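Local coordinates for beta-1,4-exocellulase (Thermobifida fusca, PDB 4B4H), which hydrolyses beta-1,4 glycosidic bonds of cellulose as a family 6 cellobiohydrolase, this chain being its catalytic domain, at residues 37-42 against 224-229; 131-136 against 165-170. All coordinates share one frame; numbering follows the deposited sequence. Where two conformers were deposited one is given.

Interaction 1: residues 37-42 against 224-229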
loop_
_atom_site.group_PDB
_atom_site.type_symbol
_atom_site.label_atom_id
_atom_site.label_comp_id
_atom_site.label_asym_id
_atom_site.label_seq_id
_atom_site.Cartn_x
_atom_site.Cartn_y
_atom_site.Cartn_z
ATOM N N ALA A 37 -8.048 3.514 6.178
ATOM C CA ALA A 37 -7.843 4.753 5.451
ATOM C C ALA A 37 -9.033 5.068 4.555
ATOM O O ALA A 37 -9.738 4.164 4.115
ATOM C CB ALA A 37 -6.559 4.664 4.640
ATOM N N VAL A 38 -9.271 6.354 4.315
ATOM C CA VAL A 38 -10.295 6.772 3.368
ATOM C C VAL A 38 -9.575 6.976 2.048
ATOM O O VAL A 38 -8.574 7.679 1.993
ATOM C CB VAL A 38 -11.006 8.065 3.835
ATOM C CG1 VAL A 38 -11.824 8.683 2.700
ATOM C CG2 VAL A 38 -11.878 7.780 5.062
ATOM N N TRP A 39 -10.067 6.325 0.999
ATOM C CA TRP A 39 -9.397 6.352 -0.308
ATOM C C TRP A 39 -9.959 7.376 -1.247
ATOM O O TRP A 39 -11.119 7.284 -1.664
ATOM C CB TRP A 39 -9.465 4.986 -0.963
ATOM C CG TRP A 39 -8.541 3.988 -0.323
ATOM C CD1 TRP A 39 -8.542 3.552 1.005
ATOM C CD2 TRP A 39 -7.412 3.276 -0.947
ATOM N NE1 TRP A 39 -7.526 2.661 1.223
ATOM C CE2 TRP A 39 -6.825 2.434 0.109
ATOM C CE3 TRP A 39 -6.872 3.230 -2.225
ATOM C CZ2 TRP A 39 -5.737 1.610 -0.126
ATOM C CZ3 TRP A 39 -5.777 2.389 -2.453
ATOM C CH2 TRP A 39 -5.229 1.593 -1.428
ATOM N N LEU A 40 -9.145 8.358 -1.610
ATOM C CA LEU A 40 -9.579 9.305 -2.639
ATOM C C LEU A 40 -8.973 8.879 -3.975
ATOM O O LEU A 40 -7.931 9.383 -4.400
ATOM C CB LEU A 40 -9.251 10.763 -2.277
ATOM C CG LEU A 40 -9.569 11.290 -0.862
ATOM C CD1 LEU A 40 -9.242 12.773 -0.719
ATOM C CD2 LEU A 40 -11.007 11.043 -0.418
ATOM N N ASP A 41 -9.616 7.895 -4.596
ATOM C CA ASP A 41 -9.068 7.215 -5.754
ATOM C C ASP A 41 -9.656 7.732 -7.058
ATOM O O ASP A 41 -9.409 7.166 -8.126
ATOM C CB ASP A 41 -9.263 5.703 -5.614
ATOM C CG ASP A 41 -10.727 5.294 -5.580
ATOM O OD1 ASP A 41 -11.582 6.032 -5.032
ATOM O OD2 ASP A 41 -11.033 4.201 -6.105
ATOM N N ARG A 42 -10.436 8.807 -6.959
ATOM C CA ARG A 42 -10.969 9.491 -8.140
ATOM C C ARG A 42 -11.502 10.857 -7.720
ATOM O O ARG A 42 -11.732 11.101 -6.535
ATOM C CB ARG A 42 -12.035 8.646 -8.859
ATOM C CG ARG A 42 -13.209 8.223 -7.987
ATOM C CD ARG A 42 -13.997 7.083 -8.611
ATOM N NE ARG A 42 -15.264 6.882 -7.910
ATOM C CZ ARG A 42 -15.371 6.348 -6.697
ATOM N NH1 ARG A 42 -14.289 5.958 -6.040
ATOM N NH2 ARG A 42 -16.565 6.206 -6.140
ATOM N N SER A 224 5.165 1.160 3.183
ATOM C CA SER A 224 5.259 -0.076 2.409
ATOM C C SER A 224 4.067 -1.005 2.581
ATOM O O SER A 224 3.297 -0.919 3.585
ATOM C CB SER A 224 6.537 -0.858 2.745
ATOM O OG SER A 224 6.318 -1.823 3.766
ATOM N N ASN A 225 3.945 -1.896 1.590
ATOM C CA ASN A 225 2.981 -2.992 1.575
ATOM C C ASN A 225 1.533 -2.546 1.362
ATOM O O ASN A 225 0.614 -3.314 1.637
ATOM C CB ASN A 225 3.077 -3.815 2.875
ATOM C CG ASN A 225 2.708 -5.255 2.681
ATOM O OD1 ASN A 225 2.875 -5.806 1.598
ATOM N ND2 ASN A 225 2.209 -5.892 3.748
ATOM N N THR A 226 1.334 -1.315 0.871
ATOM C CA THR A 226 -0.018 -0.719 0.860
ATOM C C THR A 226 -0.924 -1.543 -0.035
ATOM O O THR A 226 -0.596 -1.785 -1.202
ATOM C CB THR A 226 -0.045 0.744 0.385
ATOM O OG1 THR A 226 0.966 1.485 1.055
ATOM C CG2 THR A 226 -1.397 1.342 0.718
ATOM N N ALA A 227 -2.051 -1.976 0.525
ATOM C CA ALA A 227 -3.002 -2.861 -0.162
ATOM C C ALA A 227 -2.403 -4.195 -0.632
ATOM O O ALA A 227 -3.023 -4.905 -1.452
ATOM C CB ALA A 227 -3.667 -2.139 -1.331
ATOM N N ASN A 228 -1.224 -4.547 -0.113
ATOM C CA ASN A 228 -0.551 -5.784 -0.533
ATOM C C ASN A 228 -0.541 -6.820 0.594
ATOM O O ASN A 228 -1.331 -6.741 1.541
ATOM C CB ASN A 228 0.881 -5.499 -1.070
ATOM C CG ASN A 228 1.328 -6.465 -2.177
ATOM O OD1 ASN A 228 1.651 -7.623 -1.921
ATOM N ND2 ASN A 228 1.402 -5.954 -3.414
ATOM N N TYR A 229 0.313 -7.817 0.446
ATOM C CA TYR A 229 0.179 -9.033 1.258
ATOM C C TYR A 229 1.518 -9.552 1.799
ATOM O O TYR A 229 1.559 -10.612 2.418
ATOM C CB TYR A 229 -0.504 -10.142 0.438
ATOM C CG TYR A 229 -1.886 -9.807 -0.104
ATOM C CD1 TYR A 229 -2.053 -9.205 -1.365
ATOM C CD2 TYR A 229 -3.037 -10.119 0.620
ATOM C CE1 TYR A 229 -3.315 -8.902 -1.863
ATOM C CE2 TYR A 229 -4.293 -9.814 0.122
ATOM C CZ TYR A 229 -4.431 -9.229 -1.135
ATOM O OH TYR A 229 -5.694 -8.957 -1.605
#

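Interaction 2: residues 131-136 against 165-170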
loop_
_atom_site.group_PDB
_atom_site.type_symbol
_atom_site.label_atom_id
_atom_site.label_comp_id
_atom_site.label_asym_id
_atom_site.label_seq_id
_atom_site.Cartn_x
_atom_site.Cartn_y
_atom_site.Cartn_z
ATOM N N ALA A 131 -1.463 11.448 5.036
ATOM C CA ALA A 131 -1.788 11.313 3.617
ATOM C C ALA A 131 -0.835 10.316 2.979
ATOM O O ALA A 131 0.399 10.468 3.062
ATOM C CB ALA A 131 -1.678 12.666 2.931
ATOM N N ILE A 132 -1.411 9.267 2.391
ATOM C CA ILE A 132 -0.621 8.261 1.679
ATOM C C ILE A 132 -0.486 8.681 0.214
ATOM O O ILE A 132 -1.470 8.756 -0.496
ATOM C CB ILE A 132 -1.207 6.834 1.850
ATOM C CG1 ILE A 132 -1.071 6.368 3.314
ATOM C CG2 ILE A 132 -0.497 5.827 0.961
ATOM C CD1 ILE A 132 -2.349 6.446 4.087
ATOM N N ILE A 133 0.745 8.937 -0.229
ATOM C CA ILE A 133 0.941 9.591 -1.531
ATOM C C ILE A 133 1.209 8.590 -2.666
ATOM O O ILE A 133 2.334 8.085 -2.806
ATOM C CB ILE A 133 2.077 10.648 -1.520
ATOM C CG1 ILE A 133 1.909 11.694 -0.405
ATOM C CG2 ILE A 133 2.182 11.358 -2.873
ATOM C CD1 ILE A 133 0.538 12.320 -0.267
ATOM N N GLU A 134 0.172 8.367 -3.481
ATOM C CA GLU A 134 0.234 7.697 -4.804
ATOM C C GLU A 134 0.827 6.286 -4.865
ATOM O O GLU A 134 2.020 6.095 -5.148
ATOM C CB GLU A 134 0.845 8.642 -5.872
ATOM C CG GLU A 134 0.043 9.926 -6.134
ATOM C CD GLU A 134 -1.307 9.677 -6.810
ATOM O OE1 GLU A 134 -1.558 8.549 -7.279
ATOM O OE2 GLU A 134 -2.161 10.589 -6.846
ATOM N N ILE A 135 -0.006 5.290 -4.578
ATOM C CA ILE A 135 0.486 3.924 -4.600
ATOM C C ILE A 135 0.724 3.478 -6.039
ATOM O O ILE A 135 0.192 4.071 -6.991
ATOM C CB ILE A 135 -0.443 2.941 -3.838
ATOM C CG1 ILE A 135 -1.837 2.901 -4.477
ATOM C CG2 ILE A 135 -0.476 3.272 -2.342
ATOM C CD1 ILE A 135 -2.722 1.798 -3.942
ATOM N N ASP A 136 1.539 2.445 -6.209
ATOM C CA ASP A 136 1.775 1.866 -7.540
ATOM C C ASP A 136 2.233 2.942 -8.543
ATOM O O ASP A 136 1.765 2.950 -9.699
ATOM C CB ASP A 136 0.516 1.151 -8.062
ATOM C CG ASP A 136 0.782 0.358 -9.322
ATOM O OD1 ASP A 136 1.928 -0.083 -9.525
ATOM O OD2 ASP A 136 -0.145 0.183 -10.134
ATOM N N ASN A 165 6.595 14.743 -11.259
ATOM C CA ASN A 165 6.053 16.084 -11.051
ATOM C C ASN A 165 4.694 16.101 -10.353
ATOM O O ASN A 165 4.422 17.014 -9.579
ATOM C CB ASN A 165 5.960 16.843 -12.376
ATOM C CG ASN A 165 7.318 17.260 -12.902
ATOM O OD1 ASN A 165 8.274 17.419 -12.152
ATOM N ND2 ASN A 165 7.402 17.456 -14.215
ATOM N N GLY A 166 3.851 15.105 -10.646
ATOM C CA GLY A 166 2.562 14.952 -9.964
ATOM C C GLY A 166 2.787 14.764 -8.476
ATOM O O GLY A 166 2.248 15.524 -7.672
ATOM N N VAL A 167 3.585 13.757 -8.134
ATOM C CA VAL A 167 3.939 13.467 -6.743
ATOM C C VAL A 167 4.545 14.683 -6.039
ATOM O O VAL A 167 4.148 14.997 -4.910
ATOM C CB VAL A 167 4.877 12.244 -6.645
ATOM C CG1 VAL A 167 5.491 12.146 -5.259
ATOM C CG2 VAL A 167 4.134 10.967 -7.000
ATOM N N GLY A 168 5.490 15.367 -6.699
ATOM C CA GLY A 168 6.082 16.586 -6.145
ATOM C C GLY A 168 5.036 17.596 -5.758
ATOM O O GLY A 168 5.067 18.141 -4.647
ATOM N N TYR A 169 4.108 17.830 -6.685
ATOM C CA TYR A 169 3.021 18.756 -6.491
ATOM C C TYR A 169 2.187 18.463 -5.232
ATOM O O TYR A 169 1.906 19.386 -4.442
ATOM C CB TYR A 169 2.163 18.836 -7.775
ATOM C CG TYR A 169 1.182 19.984 -7.740
ATOM C CD1 TYR A 169 1.633 21.304 -7.853
ATOM C CD2 TYR A 169 -0.184 19.766 -7.559
ATOM C CE1 TYR A 169 0.763 22.368 -7.788
ATOM C CE2 TYR A 169 -1.077 20.830 -7.500
ATOM C CZ TYR A 169 -0.585 22.134 -7.619
ATOM O OH TYR A 169 -1.407 23.246 -7.566
ATOM N N ALA A 170 1.870 17.178 -5.027
ATOM C CA ALA A 170 1.027 16.742 -3.910
ATOM C C ALA A 170 1.797 16.969 -2.624
ATOM O O ALA A 170 1.249 17.464 -1.646
ATOM C CB ALA A 170 0.621 15.277 -4.042
#

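Interaction 1: residues 37-42 against 224-229
Trp39 and Ala227 meet at the predicted substrate-binding site of the family 6 alpha/beta barrel. Trp39 stands on strand 38-40. Ala227 belongs to a type II beta turn, Asn225 to Asn228, in the loop after strand 221-224.

The contact itself is apolar and small. The far corner of the indole does the touching: Trp39 CH2 lies 4.0 Å from Ala227 CB. Thr226 CG2 comes near the same corner, 4.4 Å from Trp39 CH2. Both methyls approach the ring obliquely. The Trp39 CG is anti to its own carbonyl carbon (chi1 -73°), and the ring extends toward the turn.

Hydrogen bonds fix each side separately; none runs between the segments. Trp39 NE1 bonds to Val352 O, which holds the indole by its pyrrole side. Thr226 OG1 bonds to Asp185, and Ala227 N to Asp287. Asn228 N to Asn225 O, 2.8 Å, closes the turn, in which Ala227 takes a positive phi of 58°.

Trp39, Asp41 and Asn228 are predicted substrate-binding residues. The side chain of Ala227 lies about 5 Å from that of Asp359, the predicted proton acceptor, whose OD2 bonds to Tyr229 OH. At the last residue of the turn, Asn228 OD1 takes the Tyr229 N-H at 2.7 Å, with the donor tilted 22° from the carbonyl plane.

Interaction 2: residues 131-136 against 165-170
Ile133 on strand 127-133 packs against Val167 and Ala170 on helix 162-175. Earlier on the strand, the backbones of Ala131 and Ile132 pair with the two neighbouring parallel strands: Ala131 with strand 180-185, Ile132 with strand 75-81.

At Ile133 the side chain turns toward the helix. Its CG2 methyl is anti to the backbone N and serves both partners. It lies 4.2 Å from Val167 CG1 and 4.4 Å from Ala170 CB, about one helical turn further on. The Ile133 and Val167 side chains are set at a slant to each other.

Glu134 follows, past the strand end, with a positive phi of 56°. It uses its aliphatic base here: Glu134 CB is 4.2 Å from Val167 CG2. Val167 thus touches two successive residues, one with each methyl. The Glu134 chain then bends at chi2 (-68°). Its buried carboxylate is satisfied by other parts of the fold: OE2 by Tyr106 OH and Asn83 N, OE1 more weakly by Leu84 N.

Asp136 ends the segment. It is the predicted proton donor, and its OD1 bonds to Asn140 ND2.

After strand 127-133 the chain passes two shorter helices, 140-143 and 152-160, then helix 162-175, and returns to the adjacent parallel strand 180-185. This is a beta-alpha-beta crossover, the building unit of the family 6 alpha/beta barrel, with a predicted catalytic residue just beyond the strand's C-terminal end.

Interaction 2 is core packing and interaction 1 a partly exposed contact at the predicted substrate site. Both use strands of the same sheet. In 131-136 against 165-170, buried aliphatic groups join a strand to a helix outside the barrel. In 37-42 against 224-229, an indole corner meets two methyls of a loop, among predicted substrate-binding residues. No hydrogen bond spans either contact. Ile135 joins the two: its CD1 lies 3.5 Å from Trp39 CZ3, and its CG2 lies 3.7 Å from Thr226 CG2. The segment 131-136 therefore packs on the helix through Ile133 and Glu134, and on both segments of interaction 1 through Ile135.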